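Long-range contacts in discoidin-2 (Dictyostelium discoideum, PDB 2VM9), which binds galactose and N-acetylgalactosamine as a homotrimeric, calcium-containing lectin and may take part in spore formation and spore coat assembly: residues N32-F37 / L147-Y152; Q61-G66 / R132-P138; F73-Q79 / S119-F125. One frame throughout, in Å; residues are numbered along the deposited sequence.

Interaction 1: residues N32-F37 / L147-Y152; sequences NSILNF and LRWELY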
loop_
_atom_site.group_PDB
_atom_site.type_symbol
_atom_site.label_atom_id
_atom_site.label_comp_id
_atom_site.label_asym_id
_atom_site.label_seq_id
_atom_site.Cartn_x
_atom_site.Cartn_y
_atom_site.Cartn_z
ATOM N N ASN A 32 -21.298 6.875 -13.039
ATOM C CA ASN A 32 -22.734 6.697 -12.746
ATOM C C ASN A 32 -23.094 5.227 -12.495
ATOM O O ASN A 32 -24.272 4.850 -12.576
ATOM C CB ASN A 32 -23.587 7.226 -13.902
ATOM C CG ASN A 32 -23.542 8.750 -14.019
ATOM O OD1 ASN A 32 -22.934 9.426 -13.182
ATOM N ND2 ASN A 32 -24.152 9.290 -15.069
ATOM N N SER A 33 -22.087 4.414 -12.185
ATOM C CA SER A 33 -22.292 2.963 -12.181
ATOM C C SER A 33 -22.450 2.327 -10.805
ATOM O O SER A 33 -22.630 1.118 -10.724
ATOM C CB SER A 33 -21.191 2.232 -12.981
ATOM O OG SER A 33 -19.953 2.184 -12.267
ATOM N N ILE A 34 -22.329 3.091 -9.729
ATOM C CA ILE A 34 -22.438 2.429 -8.422
ATOM C C ILE A 34 -23.822 1.797 -8.211
ATOM O O ILE A 34 -24.860 2.355 -8.619
ATOM C CB ILE A 34 -22.100 3.345 -7.222
ATOM C CG1 ILE A 34 -21.821 2.440 -6.011
ATOM C CG2 ILE A 34 -23.271 4.302 -6.904
ATOM C CD1 ILE A 34 -21.180 3.156 -4.858
ATOM N N LEU A 35 -23.827 0.638 -7.564
ATOM C CA LEU A 35 -25.067 -0.033 -7.156
ATOM C C LEU A 35 -26.021 0.975 -6.527
ATOM O O LEU A 35 -25.596 1.786 -5.670
ATOM C CB LEU A 35 -24.742 -1.126 -6.132
ATOM C CG LEU A 35 -25.806 -2.220 -6.025
ATOM C CD1 LEU A 35 -25.769 -3.125 -7.273
ATOM C CD2 LEU A 35 -25.546 -3.017 -4.763
ATOM N N ASN A 36 -27.288 0.935 -6.963
ATOM C CA ASN A 36 -28.374 1.797 -6.450
ATOM C C ASN A 36 -28.232 3.298 -6.773
ATOM O O ASN A 36 -28.976 4.151 -6.240
ATOM C CB ASN A 36 -28.576 1.579 -4.941
ATOM C CG ASN A 36 -29.137 0.206 -4.621
ATOM O OD1 ASN A 36 -30.061 -0.268 -5.287
ATOM N ND2 ASN A 36 -28.594 -0.432 -3.589
ATOM N N PHE A 37 -27.279 3.614 -7.647
ATOM C CA PHE A 37 -27.107 4.983 -8.105
ATOM C C PHE A 37 -28.431 5.522 -8.599
ATOM O O PHE A 37 -29.115 4.880 -9.403
ATOM C CB PHE A 37 -26.070 5.112 -9.235
ATOM C CG PHE A 37 -25.946 6.537 -9.740
ATOM C CD1 PHE A 37 -25.318 7.517 -8.971
ATOM C CD2 PHE A 37 -26.506 6.910 -10.945
ATOM C CE1 PHE A 37 -25.261 8.874 -9.433
ATOM C CE2 PHE A 37 -26.443 8.233 -11.410
ATOM C CZ PHE A 37 -25.807 9.209 -10.666
ATOM N N LEU A 147 -25.336 -0.895 -16.821
ATOM C CA LEU A 147 -25.361 -1.596 -15.547
ATOM C C LEU A 147 -24.942 -0.692 -14.408
ATOM O O LEU A 147 -24.303 0.368 -14.614
ATOM C CB LEU A 147 -24.479 -2.857 -15.560
ATOM C CG LEU A 147 -22.960 -2.590 -15.658
ATOM C CD1 LEU A 147 -22.328 -2.360 -14.288
ATOM C CD2 LEU A 147 -22.243 -3.722 -16.369
ATOM N N ARG A 148 -25.319 -1.126 -13.209
ATOM C CA ARG A 148 -24.769 -0.608 -11.971
ATOM C C ARG A 148 -24.225 -1.823 -11.220
ATOM O O ARG A 148 -24.659 -2.941 -11.465
ATOM C CB ARG A 148 -25.832 0.109 -11.138
ATOM C CG ARG A 148 -26.297 1.423 -11.776
ATOM C CD ARG A 148 -27.528 1.993 -11.024
ATOM N NE ARG A 148 -28.709 1.177 -11.348
ATOM C CZ ARG A 148 -29.889 1.279 -10.735
ATOM N NH1 ARG A 148 -30.061 2.173 -9.746
ATOM N NH2 ARG A 148 -30.893 0.466 -11.079
ATOM N N TRP A 149 -23.251 -1.601 -10.333
ATOM C CA TRP A 149 -22.573 -2.720 -9.696
ATOM C C TRP A 149 -21.824 -2.292 -8.452
ATOM O O TRP A 149 -21.625 -1.088 -8.204
ATOM C CB TRP A 149 -21.611 -3.426 -10.672
ATOM C CG TRP A 149 -20.426 -2.607 -11.112
ATOM C CD1 TRP A 149 -20.370 -1.243 -11.339
ATOM C CD2 TRP A 149 -19.122 -3.113 -11.392
ATOM N NE1 TRP A 149 -19.082 -0.890 -11.738
ATOM C CE2 TRP A 149 -18.320 -2.024 -11.807
ATOM C CE3 TRP A 149 -18.557 -4.397 -11.362
ATOM C CZ2 TRP A 149 -16.965 -2.181 -12.150
ATOM C CZ3 TRP A 149 -17.235 -4.554 -11.711
ATOM C CH2 TRP A 149 -16.450 -3.446 -12.114
ATOM N N GLU A 150 -21.428 -3.299 -7.681
ATOM C CA GLU A 150 -20.564 -3.101 -6.543
ATOM C C GLU A 150 -19.690 -4.337 -6.411
ATOM O O GLU A 150 -20.067 -5.450 -6.827
ATOM C CB GLU A 150 -21.386 -2.856 -5.276
ATOM C CG GLU A 150 -20.555 -2.618 -3.982
ATOM C CD GLU A 150 -19.580 -1.439 -4.114
ATOM O OE1 GLU A 150 -19.868 -0.372 -3.541
ATOM O OE2 GLU A 150 -18.525 -1.592 -4.767
ATOM N N LEU A 151 -18.495 -4.121 -5.874
ATOM C CA LEU A 151 -17.541 -5.192 -5.641
ATOM C C LEU A 151 -17.287 -5.207 -4.166
ATOM O O LEU A 151 -16.994 -4.149 -3.593
ATOM C CB LEU A 151 -16.235 -4.855 -6.370
ATOM C CG LEU A 151 -16.261 -5.087 -7.884
ATOM C CD1 LEU A 151 -15.108 -4.363 -8.539
ATOM C CD2 LEU A 151 -16.246 -6.623 -8.212
ATOM N N TYR A 152 -17.367 -6.400 -3.560
ATOM C CA TYR A 152 -17.227 -6.563 -2.100
ATOM C C TYR A 152 -15.921 -7.285 -1.800
ATOM O O TYR A 152 -15.619 -8.299 -2.426
ATOM C CB TYR A 152 -18.404 -7.337 -1.503
ATOM C CG TYR A 152 -19.684 -6.609 -1.743
ATOM C CD1 TYR A 152 -20.109 -5.619 -0.857
ATOM C CD2 TYR A 152 -20.442 -6.872 -2.889
ATOM C CE1 TYR A 152 -21.253 -4.905 -1.079
ATOM C CE2 TYR A 152 -21.619 -6.159 -3.135
ATOM C CZ TYR A 152 -22.025 -5.196 -2.210
ATOM O OH TYR A 152 -23.142 -4.463 -2.401
#

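Interaction 2: residues Q61-G66 / R132-P138; sequences QFIVAG and RSIAIHP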
loop_
_atom_site.group_PDB
_atom_site.type_symbol
_atom_site.label_atom_id
_atom_site.label_comp_id
_atom_site.label_asym_id
_atom_site.label_seq_id
_atom_site.Cartn_x
_atom_site.Cartn_y
_atom_site.Cartn_z
ATOM N N GLN A 61 -17.181 -5.209 -24.554
ATOM C CA GLN A 61 -17.214 -4.059 -23.634
ATOM C C GLN A 61 -16.878 -4.527 -22.221
ATOM O O GLN A 61 -16.977 -5.710 -21.913
ATOM C CB GLN A 61 -18.603 -3.401 -23.647
ATOM C CG GLN A 61 -19.015 -2.980 -25.068
ATOM C CD GLN A 61 -17.985 -2.054 -25.684
ATOM O OE1 GLN A 61 -17.677 -0.975 -25.140
ATOM N NE2 GLN A 61 -17.413 -2.478 -26.811
ATOM N N PHE A 62 -16.479 -3.595 -21.360
ATOM C CA PHE A 62 -16.087 -3.969 -19.999
ATOM C C PHE A 62 -15.978 -2.742 -19.140
ATOM O O PHE A 62 -15.879 -1.634 -19.660
ATOM C CB PHE A 62 -14.701 -4.691 -19.985
ATOM C CG PHE A 62 -13.598 -3.905 -20.689
ATOM C CD1 PHE A 62 -12.965 -2.848 -20.040
ATOM C CD2 PHE A 62 -13.198 -4.257 -21.974
ATOM C CE1 PHE A 62 -11.952 -2.095 -20.700
ATOM C CE2 PHE A 62 -12.192 -3.542 -22.651
ATOM C CZ PHE A 62 -11.579 -2.433 -22.010
ATOM N N ILE A 63 -15.943 -2.963 -17.827
ATOM C CA ILE A 63 -15.350 -1.980 -16.914
ATOM C C ILE A 63 -14.258 -2.715 -16.154
ATOM O O ILE A 63 -14.489 -3.815 -15.633
ATOM C CB ILE A 63 -16.349 -1.390 -15.893
ATOM C CG1 ILE A 63 -17.604 -0.827 -16.572
ATOM C CG2 ILE A 63 -15.645 -0.299 -15.021
ATOM C CD1 ILE A 63 -18.659 -0.400 -15.563
ATOM N N VAL A 64 -13.082 -2.103 -16.102
ATOM C CA VAL A 64 -11.980 -2.568 -15.267
ATOM C C VAL A 64 -12.008 -1.758 -13.983
ATOM O O VAL A 64 -12.169 -0.535 -14.032
ATOM C CB VAL A 64 -10.604 -2.325 -15.930
ATOM C CG1 VAL A 64 -9.488 -2.881 -15.032
ATOM C CG2 VAL A 64 -10.561 -2.938 -17.312
ATOM N N ALA A 65 -11.875 -2.453 -12.853
ATOM C CA ALA A 65 -11.755 -1.829 -11.530
ATOM C C ALA A 65 -10.401 -2.204 -10.963
ATOM O O ALA A 65 -10.044 -3.393 -10.950
ATOM C CB ALA A 65 -12.858 -2.314 -10.641
ATOM N N GLY A 66 -9.628 -1.215 -10.519
ATOM C CA GLY A 66 -8.285 -1.536 -10.077
ATOM C C GLY A 66 -7.764 -0.665 -8.955
ATOM O O GLY A 66 -8.267 0.452 -8.716
ATOM N N ARG A 132 -5.574 -7.589 -7.976
ATOM C CA ARG A 132 -5.372 -6.139 -7.958
ATOM C C ARG A 132 -6.391 -5.467 -8.857
ATOM O O ARG A 132 -6.916 -4.441 -8.484
ATOM C CB ARG A 132 -3.954 -5.752 -8.372
ATOM C CG ARG A 132 -2.937 -6.037 -7.269
ATOM C CD ARG A 132 -1.544 -5.525 -7.672
ATOM N NE ARG A 132 -0.665 -5.552 -6.503
ATOM C CZ ARG A 132 0.033 -6.607 -6.093
ATOM N NH1 ARG A 132 0.003 -7.745 -6.771
ATOM N NH2 ARG A 132 0.801 -6.509 -5.009
ATOM N N SER A 133 -6.686 -6.076 -10.009
ATOM C CA SER A 133 -7.704 -5.521 -10.917
ATOM C C SER A 133 -8.674 -6.595 -11.360
ATOM O O SER A 133 -8.313 -7.776 -11.458
ATOM C CB SER A 133 -7.053 -4.837 -12.113
ATOM O OG SER A 133 -6.149 -3.831 -11.656
ATOM N N ILE A 134 -9.911 -6.191 -11.599
ATOM C CA ILE A 134 -10.946 -7.140 -11.989
ATOM C C ILE A 134 -11.790 -6.442 -13.050
ATOM O O ILE A 134 -11.918 -5.213 -13.008
ATOM C CB ILE A 134 -11.771 -7.579 -10.740
ATOM C CG1 ILE A 134 -12.783 -8.669 -11.096
ATOM C CG2 ILE A 134 -12.461 -6.384 -10.081
ATOM C CD1 ILE A 134 -13.335 -9.387 -9.853
ATOM N N ALA A 135 -12.326 -7.186 -14.014
ATOM C CA ALA A 135 -13.097 -6.545 -15.094
ATOM C C ALA A 135 -14.371 -7.338 -15.293
ATOM O O ALA A 135 -14.321 -8.583 -15.376
ATOM C CB ALA A 135 -12.296 -6.535 -16.413
ATOM N N ILE A 136 -15.489 -6.614 -15.389
ATOM C CA ILE A 136 -16.758 -7.197 -15.797
ATOM C C ILE A 136 -16.874 -7.065 -17.311
ATOM O O ILE A 136 -16.621 -5.984 -17.874
ATOM C CB ILE A 136 -17.949 -6.559 -15.026
ATOM C CG1 ILE A 136 -19.270 -7.237 -15.415
ATOM C CG2 ILE A 136 -17.996 -5.008 -15.215
ATOM C CD1 ILE A 136 -20.420 -6.932 -14.456
ATOM N N HIS A 137 -17.201 -8.186 -17.961
ATOM C CA HIS A 137 -17.245 -8.291 -19.428
ATOM C C HIS A 137 -18.654 -8.733 -19.836
ATOM O O HIS A 137 -18.922 -9.934 -19.940
ATOM C CB HIS A 137 -16.197 -9.317 -19.889
ATOM C CG HIS A 137 -14.813 -8.746 -20.003
ATOM N ND1 HIS A 137 -14.283 -8.323 -21.208
ATOM C CD2 HIS A 137 -13.852 -8.527 -19.071
ATOM C CE1 HIS A 137 -13.048 -7.875 -21.014
ATOM N NE2 HIS A 137 -12.765 -7.984 -19.726
ATOM N N PRO A 138 -19.586 -7.767 -19.979
ATOM C CA PRO A 138 -20.955 -8.093 -20.397
ATOM C C PRO A 138 -20.951 -8.946 -21.658
ATOM O O PRO A 138 -20.168 -8.687 -22.595
ATOM C CB PRO A 138 -21.558 -6.721 -20.696
ATOM C CG PRO A 138 -20.861 -5.822 -19.638
ATOM C CD PRO A 138 -19.415 -6.314 -19.753
HETATM O O HOH W 1 -19.680 -6.470 -23.992
HETATM O O HOH W 2 -16.403 -8.135 -22.995
#

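Interaction 3: residues F73-Q79 / S119-F125; sequences FVAISTQ and SIVTINF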
loop_
_atom_site.group_PDB
_atom_site.type_symbol
_atom_site.label_atom_id
_atom_site.label_comp_id
_atom_site.label_asym_id
_atom_site.label_seq_id
_atom_site.Cartn_x
_atom_site.Cartn_y
_atom_site.Cartn_z
ATOM N N PHE A 73 -11.703 -10.417 -3.179
ATOM C CA PHE A 73 -13.082 -10.133 -3.533
ATOM C C PHE A 73 -13.974 -11.292 -3.149
ATOM O O PHE A 73 -13.731 -12.424 -3.586
ATOM C CB PHE A 73 -13.207 -9.875 -5.032
ATOM C CG PHE A 73 -12.591 -8.564 -5.472
ATOM C CD1 PHE A 73 -13.184 -7.355 -5.121
ATOM C CD2 PHE A 73 -11.441 -8.551 -6.257
ATOM C CE1 PHE A 73 -12.606 -6.113 -5.562
ATOM C CE2 PHE A 73 -10.857 -7.348 -6.714
ATOM C CZ PHE A 73 -11.446 -6.118 -6.348
ATOM N N VAL A 74 -14.996 -11.001 -2.349
ATOM C CA VAL A 74 -15.923 -12.034 -1.859
ATOM C C VAL A 74 -17.254 -12.070 -2.615
ATOM O O VAL A 74 -17.963 -13.083 -2.594
ATOM C CB VAL A 74 -16.187 -11.907 -0.314
ATOM C CG1 VAL A 74 -14.891 -12.065 0.448
ATOM C CG2 VAL A 74 -16.897 -10.570 0.048
ATOM N N ALA A 75 -17.617 -10.961 -3.266
ATOM C CA ALA A 75 -18.849 -10.971 -4.059
ATOM C C ALA A 75 -18.856 -9.838 -5.050
ATOM O O ALA A 75 -18.081 -8.863 -4.918
ATOM C CB ALA A 75 -20.099 -10.867 -3.149
ATOM N N ILE A 76 -19.713 -10.001 -6.058
ATOM C CA ILE A 76 -20.048 -8.900 -6.968
ATOM C C ILE A 76 -21.569 -8.814 -7.025
ATOM O O ILE A 76 -22.258 -9.849 -6.997
ATOM C CB ILE A 76 -19.468 -9.153 -8.382
ATOM C CG1 ILE A 76 -19.782 -7.980 -9.330
ATOM C CG2 ILE A 76 -19.989 -10.503 -8.975
ATOM C CD1 ILE A 76 -19.087 -8.132 -10.664
ATOM N N SER A 77 -22.099 -7.594 -7.121
ATOM C CA SER A 77 -23.517 -7.402 -7.324
ATOM C C SER A 77 -23.694 -6.559 -8.580
ATOM O O SER A 77 -22.962 -5.593 -8.757
ATOM C CB SER A 77 -24.135 -6.646 -6.167
ATOM O OG SER A 77 -24.180 -7.506 -5.037
ATOM N N THR A 78 -24.643 -6.932 -9.426
ATOM C CA THR A 78 -24.991 -6.115 -10.602
ATOM C C THR A 78 -26.483 -5.797 -10.611
ATOM O O THR A 78 -27.306 -6.499 -10.018
ATOM C CB THR A 78 -24.586 -6.776 -11.957
ATOM O OG1 THR A 78 -25.405 -7.927 -12.200
ATOM C CG2 THR A 78 -23.085 -7.189 -11.940
ATOM N N GLN A 79 -26.808 -4.743 -11.344
ATOM C CA GLN A 79 -28.133 -4.213 -11.416
ATOM C C GLN A 79 -28.242 -3.609 -12.812
ATOM O O GLN A 79 -27.240 -3.252 -13.452
ATOM C CB GLN A 79 -28.220 -3.161 -10.314
ATOM C CG GLN A 79 -29.522 -2.576 -10.003
ATOM C CD GLN A 79 -29.363 -1.619 -8.821
ATOM O OE1 GLN A 79 -28.342 -0.925 -8.714
ATOM N NE2 GLN A 79 -30.357 -1.571 -7.943
ATOM N N SER A 119 -33.457 -4.862 -9.727
ATOM C CA SER A 119 -33.227 -5.976 -8.813
ATOM C C SER A 119 -31.749 -6.335 -8.852
ATOM O O SER A 119 -31.116 -6.348 -9.905
ATOM C CB SER A 119 -34.062 -7.208 -9.167
ATOM O OG SER A 119 -35.449 -6.884 -9.180
ATOM N N ILE A 120 -31.202 -6.570 -7.675
ATOM C CA ILE A 120 -29.778 -6.845 -7.543
ATOM C C ILE A 120 -29.513 -8.334 -7.703
ATOM O O ILE A 120 -30.209 -9.177 -7.112
ATOM C CB ILE A 120 -29.270 -6.314 -6.194
ATOM C CG1 ILE A 120 -29.437 -4.779 -6.186
ATOM C CG2 ILE A 120 -27.787 -6.786 -5.947
ATOM C CD1 ILE A 120 -29.234 -4.125 -4.809
ATOM N N VAL A 121 -28.504 -8.667 -8.493
ATOM C CA VAL A 121 -28.055 -10.062 -8.615
ATOM C C VAL A 121 -26.636 -10.153 -8.090
ATOM O O VAL A 121 -25.758 -9.441 -8.551
ATOM C CB VAL A 121 -28.137 -10.583 -10.077
ATOM C CG1 VAL A 121 -27.500 -12.031 -10.193
ATOM C CG2 VAL A 121 -29.599 -10.540 -10.552
ATOM N N THR A 122 -26.433 -11.027 -7.105
ATOM C CA THR A 122 -25.141 -11.122 -6.408
ATOM C C THR A 122 -24.576 -12.514 -6.576
ATOM O O THR A 122 -25.305 -13.529 -6.431
ATOM C CB THR A 122 -25.305 -10.801 -4.902
ATOM O OG1 THR A 122 -25.890 -9.499 -4.759
ATOM C CG2 THR A 122 -23.937 -10.869 -4.174
ATOM N N ILE A 123 -23.301 -12.551 -6.925
ATOM C CA ILE A 123 -22.518 -13.752 -7.055
ATOM C C ILE A 123 -21.462 -13.721 -5.964
ATOM O O ILE A 123 -20.764 -12.716 -5.790
ATOM C CB ILE A 123 -21.824 -13.781 -8.417
ATOM C CG1 ILE A 123 -22.865 -13.553 -9.530
ATOM C CG2 ILE A 123 -20.969 -15.043 -8.608
ATOM C CD1 ILE A 123 -24.006 -14.505 -9.509
ATOM N N ASN A 124 -21.355 -14.831 -5.236
ATOM C CA ASN A 124 -20.390 -14.950 -4.169
ATOM C C ASN A 124 -19.222 -15.780 -4.624
ATOM O O ASN A 124 -19.407 -16.800 -5.305
ATOM C CB ASN A 124 -21.053 -15.630 -2.971
ATOM C CG ASN A 124 -22.160 -14.826 -2.433
ATOM O OD1 ASN A 124 -21.943 -13.895 -1.652
ATOM N ND2 ASN A 124 -23.376 -15.136 -2.867
ATOM N N PHE A 125 -18.020 -15.352 -4.262
ATOM C CA PHE A 125 -16.809 -16.065 -4.669
ATOM C C PHE A 125 -16.294 -16.878 -3.498
ATOM O O PHE A 125 -15.890 -16.321 -2.471
ATOM C CB PHE A 125 -15.723 -15.098 -5.156
ATOM C CG PHE A 125 -16.201 -14.121 -6.184
ATOM C CD1 PHE A 125 -16.770 -14.570 -7.375
ATOM C CD2 PHE A 125 -16.072 -12.742 -5.962
ATOM C CE1 PHE A 125 -17.219 -13.651 -8.336
ATOM C CE2 PHE A 125 -16.512 -11.816 -6.919
ATOM C CZ PHE A 125 -17.084 -12.271 -8.103
HETATM O O HOH W 3 -19.334 -13.794 -0.338
HETATM O O HOH W 4 -17.888 -14.868 -0.559
HETATM O O HOH W 5 -24.493 -10.222 -10.946
#

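Interaction 1: residues N32-F37 / L147-Y152
R148, whose surface this contact buries most, lays its aliphatic chain along the backbone of S33-F37: CB packs 3.5 Å from I34 O, and CD meets F37 CB. A bend at chi3 (-73°) turns the guanidinium toward the carbonyl at the end of the type II beta turn I34-F37, where R148 NH1 hydrogen-bonds F37 O at 2.9 Å, the acceptor tilted out of the guanidinium plane. The remaining nitrogens are held from outside: NE by G80 O, NH2 by R117 O and N118 OD1. Four acceptors thus fix the group's rotation. L35 N bonds to W149 O at 2.9 Å, the donor standing well above the carbonyl plane; L35 CB lies 3.9 Å from E150 CB. The L35 side chain crosses those of E150 and Y152 at about a right angle, and its CD2 touches Y152 OH at 3.7 Å. S33 completes a single beta bridge centred on I34 and W149, its O accepting W149 N at 2.8 Å. S33 OG meets the indole edge, where W149 NE1 makes a weak bond to it (3.2 Å), and has a stronger partner in V30 O. Beyond the turn the chain runs on to N39 and S40, which bind the calcium ion; the F37 side chain lies about 7 Å from this ion. Along the edge turned away from the loop, strand 146-153 pairs with strand 70-79 through R148-Q79 and E150-S77 backbone bonds; W149 reaches across to I63 and I136 of the second sheet, and R19 and S21 of the second subunit pack on I34 and F37.

Interaction 2: residues Q61-G66 / R132-P138
F62 and H137 lie side by side and point the same way, with F62 CB over the middle of the imidazole face, 3.7 Å from the H137 ring centroid and 9° off the ring normal, a CH-pi contact. F62 CG sits between its own N and carbonyl carbon (chi1 53°), which carries the phenyl ring past the imidazole; the two rings meet obliquely, their planes at 41°. At the imidazole edge, in its plane, one water lies 2.8 Å from H137 ND1 and donates to Q61 O, tying the ring to the facing backbone. A second water accepts from Q61 N and lies 2.7 Å from P138 O, to which it probably donates, closing the end of the ladder, where P138 CD rests 3.3 Å from Q61 O.

Beyond this end the strands run antiparallel, with I63-I136 and A65-I134 as hydrogen-bonded pairs and V64-A135 and G66-S133 as non-hydrogen-bonded ones. The A65 N to I134 O bond is almost straight at 2.8 Å. On one face the beta-branched chains sit next to their partners: I136 CG2 lies 4.0 Å from I63 CB, and I134 CG2 is 4.1 Å from A65 CB. On the other, V64 CG2 meets A135 CB, and S133 OG comes to 3.5 Å from G66 CA while bonding to N99 ND2 and to N13 O of the third subunit, whose A14 also packs on V64.

The face bearing I63, A65, I134 and I136 is turned into the core of the beta-sandwich, against W149 and L151 of strand 146-153. Within its sheet the pair is flanked by strand 17-20, beside 63-67, and by strand 87-96, beside 133-142, where R132 and S133 form a classic bulge facing T96.

Interaction 3: residues F73-Q79 / S119-F125
S77 and T122, a non-hydrogen-bonded pair, join their hydroxyls directly: S77 OG and T122 OG1 are 2.6 Å apart, and either could donate. Both oxygens stand beside their own backbone N (chi1 -72° and -57°), which brings them together over one face of the sheet. The backbone ladder is fully reciprocal at I76-I123 and at T78-V121. Next to the latter, a water donates to both T78 OG1 and V121 O, each at 2.8 Å; V121 O, which already accepts T78 N, thus has two donors, while T78 OG1 also bonds N114 OD1. These antiparallel strands belong to one sheet of the F5/8 type C (discoidin) beta-sandwich, with a classic bulge where V74 and A75 both face Y152 on the neighbouring strand. There V74 O accepts F125 N at 2.8 Å, from 49° above its carbonyl plane. The F125 ring leans along the partner strand, CD2 3.4 Å from F73 O at its edge and CZ 3.5 Å from I76 CG2; Y105 meets it edge-to-face. At the far end I120 CG1 packs 3.8 Å from Q79 NE2, an amide whose OE1 accepts N36 N and whose NE2 donates to N118 O.

Interactions 1 and 3 share a sheet, strands 146-153 and 70-79 being neighbours in it, while interaction 2 lies in the opposing sheet of the same sandwich. The sheets meet through apolar chains, I136 of interaction 2 also touching T78 and I76 of interaction 3. Interactions 1 and 2 are mostly buried and both touch neighbouring subunits; interaction 3 has a more exposed edge (S119, I120, T122, N124) and a direct hydroxyl pair. Waters bridge the strands in both interactions 2 and 3. These two each have four consecutive antiparallel bridges, though each strand pair has a bulge toward a further neighbour, whereas the loop of interaction 1 relies on one bridge and an arginine.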